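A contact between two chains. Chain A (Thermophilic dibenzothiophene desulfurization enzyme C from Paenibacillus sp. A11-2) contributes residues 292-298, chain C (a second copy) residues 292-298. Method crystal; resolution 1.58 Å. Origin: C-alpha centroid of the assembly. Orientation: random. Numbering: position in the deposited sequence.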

# COMPACT_ATOMS: atom_id res chain seq x y z
N ASP A 292 2.58 12.14 19.76
CA ASP A 292 2.98 10.77 19.47
C ASP A 292 3.56 10.66 18.06
O ASP A 292 2.98 11.19 17.11
CB ASP A 292 1.77 9.86 19.63
CG ASP A 292 2.11 8.42 19.43
OD1 ASP A 292 2.08 7.96 18.27
OD2 ASP A 292 2.40 7.75 20.44
N PRO A 293 4.71 9.98 17.88
CA PRO A 293 5.31 9.93 16.54
C PRO A 293 4.44 9.24 15.50
O PRO A 293 4.49 9.60 14.32
CB PRO A 293 6.62 9.15 16.77
CG PRO A 293 6.36 8.36 18.02
CD PRO A 293 5.50 9.24 18.87
N TYR A 294 3.65 8.25 15.90
CA TYR A 294 2.85 7.50 14.95
C TYR A 294 1.54 8.21 14.67
O TYR A 294 1.06 8.17 13.53
CB TYR A 294 2.66 6.07 15.49
CG TYR A 294 3.99 5.40 15.77
CD1 TYR A 294 4.97 5.35 14.81
CD2 TYR A 294 4.28 4.87 17.02
CE1 TYR A 294 6.21 4.77 15.05
CE2 TYR A 294 5.53 4.29 17.28
CZ TYR A 294 6.48 4.23 16.29
OH TYR A 294 7.71 3.65 16.53
N VAL A 295 0.96 8.88 15.66
CA VAL A 295 -0.17 9.77 15.40
C VAL A 295 0.24 10.84 14.40
O VAL A 295 -0.47 11.09 13.42
CB VAL A 295 -0.70 10.39 16.72
CG1 VAL A 295 -1.73 11.46 16.42
CG2 VAL A 295 -1.31 9.31 17.62
N LEU A 296 1.39 11.48 14.63
CA LEU A 296 1.85 12.53 13.74
C LEU A 296 2.12 11.99 12.34
O LEU A 296 1.85 12.66 11.34
CB LEU A 296 3.09 13.21 14.31
CG LEU A 296 2.83 14.13 15.51
CD1 LEU A 296 4.12 14.48 16.23
CD2 LEU A 296 2.11 15.38 15.05
N ALA A 297 2.62 10.75 12.25
CA ALA A 297 2.87 10.17 10.93
C ALA A 297 1.58 9.91 10.16
O ALA A 297 1.54 10.08 8.94
CB ALA A 297 3.67 8.87 11.07
N ILE A 298 0.51 9.48 10.85
CA ILE A 298 -0.76 9.26 10.15
C ILE A 298 -1.28 10.58 9.59
O ILE A 298 -1.66 10.67 8.41
CB ILE A 298 -1.78 8.59 11.09
CG1 ILE A 298 -1.37 7.14 11.35
CG2 ILE A 298 -3.19 8.63 10.48
CD1 ILE A 298 -2.12 6.46 12.49
N ASP C 292 15.20 5.29 16.85
CA ASP C 292 14.33 6.17 16.09
C ASP C 292 12.98 5.50 15.86
O ASP C 292 12.94 4.34 15.42
CB ASP C 292 15.00 6.52 14.78
CG ASP C 292 14.17 7.47 13.94
OD1 ASP C 292 13.21 7.01 13.29
OD2 ASP C 292 14.48 8.68 13.93
N PRO C 293 11.86 6.18 16.15
CA PRO C 293 10.55 5.49 16.03
C PRO C 293 10.23 5.04 14.62
O PRO C 293 9.52 4.04 14.44
CB PRO C 293 9.56 6.55 16.52
CG PRO C 293 10.24 7.85 16.30
CD PRO C 293 11.69 7.59 16.56
N TYR C 294 10.71 5.75 13.61
CA TYR C 294 10.38 5.38 12.24
C TYR C 294 11.31 4.29 11.71
O TYR C 294 10.86 3.43 10.94
CB TYR C 294 10.39 6.64 11.36
CG TYR C 294 9.49 7.72 11.96
CD1 TYR C 294 8.16 7.44 12.27
CD2 TYR C 294 9.98 8.99 12.25
CE1 TYR C 294 7.33 8.42 12.83
CE2 TYR C 294 9.15 9.96 12.80
CZ TYR C 294 7.84 9.67 13.09
OH TYR C 294 7.02 10.64 13.64
N VAL C 295 12.58 4.29 12.11
CA VAL C 295 13.45 3.15 11.86
C VAL C 295 12.85 1.89 12.47
O VAL C 295 12.76 0.84 11.81
CB VAL C 295 14.86 3.42 12.43
CG1 VAL C 295 15.74 2.18 12.30
CG2 VAL C 295 15.49 4.59 11.70
N LEU C 296 12.46 1.97 13.74
CA LEU C 296 11.87 0.81 14.41
C LEU C 296 10.61 0.34 13.69
O LEU C 296 10.37 -0.86 13.58
CB LEU C 296 11.58 1.13 15.88
CG LEU C 296 12.82 1.18 16.76
CD1 LEU C 296 12.49 1.81 18.12
CD2 LEU C 296 13.41 -0.23 16.94
N ALA C 297 9.78 1.28 13.22
CA ALA C 297 8.55 0.88 12.54
C ALA C 297 8.83 0.14 11.24
O ALA C 297 8.10 -0.79 10.88
CB ALA C 297 7.67 2.10 12.24
N ILE C 298 9.86 0.55 10.50
CA ILE C 298 10.21 -0.17 9.28
C ILE C 298 10.62 -1.60 9.60
O ILE C 298 10.13 -2.56 8.98
CB ILE C 298 11.33 0.56 8.52
CG1 ILE C 298 10.78 1.86 7.95
CG2 ILE C 298 11.90 -0.34 7.41
CD1 ILE C 298 11.84 2.75 7.32

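Two copies of the same helix start meet here, and each offers the other the same set of groups. The helices, both beginning at residue 293, run at 79° to one another with their axes no closer than 11.2 Å, so the space between them must be bridged by side chains. The backbones come nearest at the first turn, where the CA atoms of Pro A293 and Pro C293 lie 6.9 Å apart.

The polar part of the contact is a reciprocal pair of hydrogen bonds. Tyr A294 OH donates to Pro C293 O at 2.8 Å, and Tyr C294 OH donates to Pro A293 O, also at 2.8 Å. Each carbonyl oxygen already accepts the helical bond from its own chain, Ala A297 N to Pro A293 O and Ala C297 N to Pro C293 O, both 3.0 Å, and so serves two donors at once. Tyrosine suits this position because its long, rigid side chain ends in a donor. Its CA-to-CB bond points sideways, but with chi1 in the m well, near -55° in chain A and -53° in chain C, the ring carries the hydroxyl across to the partner. The accepting oxygen lies at the ring's edge, near its plane, as suits a phenolic donor.

Apolar packing fills in around these bonds. The CA-to-CB bond of each proline points toward the other stretch, and the rings touch, Pro A293 CB to Pro C293 CG at 3.9 Å. Each also packs against the partner's tyrosine: Pro A293 CB is 3.9 Å from Tyr C294 CZ, and Pro C293 CB is 3.9 Å from Tyr A294 CZ. Proline fits the first turn well, where its nitrogen, lacking a hydrogen, forfeits no helical bond. One turn on, the small methyl of alanine meets the ring, with Ala A297 CB 4.1 Å from Tyr C294 CE1 and Ala C297 CB 4.1 Å from Tyr A294 CE1. The two tyrosines approach more loosely, Tyr A294 CE1 to Tyr C294 CD1 at 4.3 Å. Of the 256 Å² buried in all, the tyrosines supply about half and the prolines about a third.

The aspartates support the arrangement without touching the other stretch. As N-caps, they accept from backbone nitrogens at the helix start: Asp A292 OD1 lies 2.9 Å from Tyr A294 N and 3.0 Å from Val A295 N, while Asp C292 OD1 lies 2.8 Å from Tyr C294 N and 3.0 Å from Val C295 N.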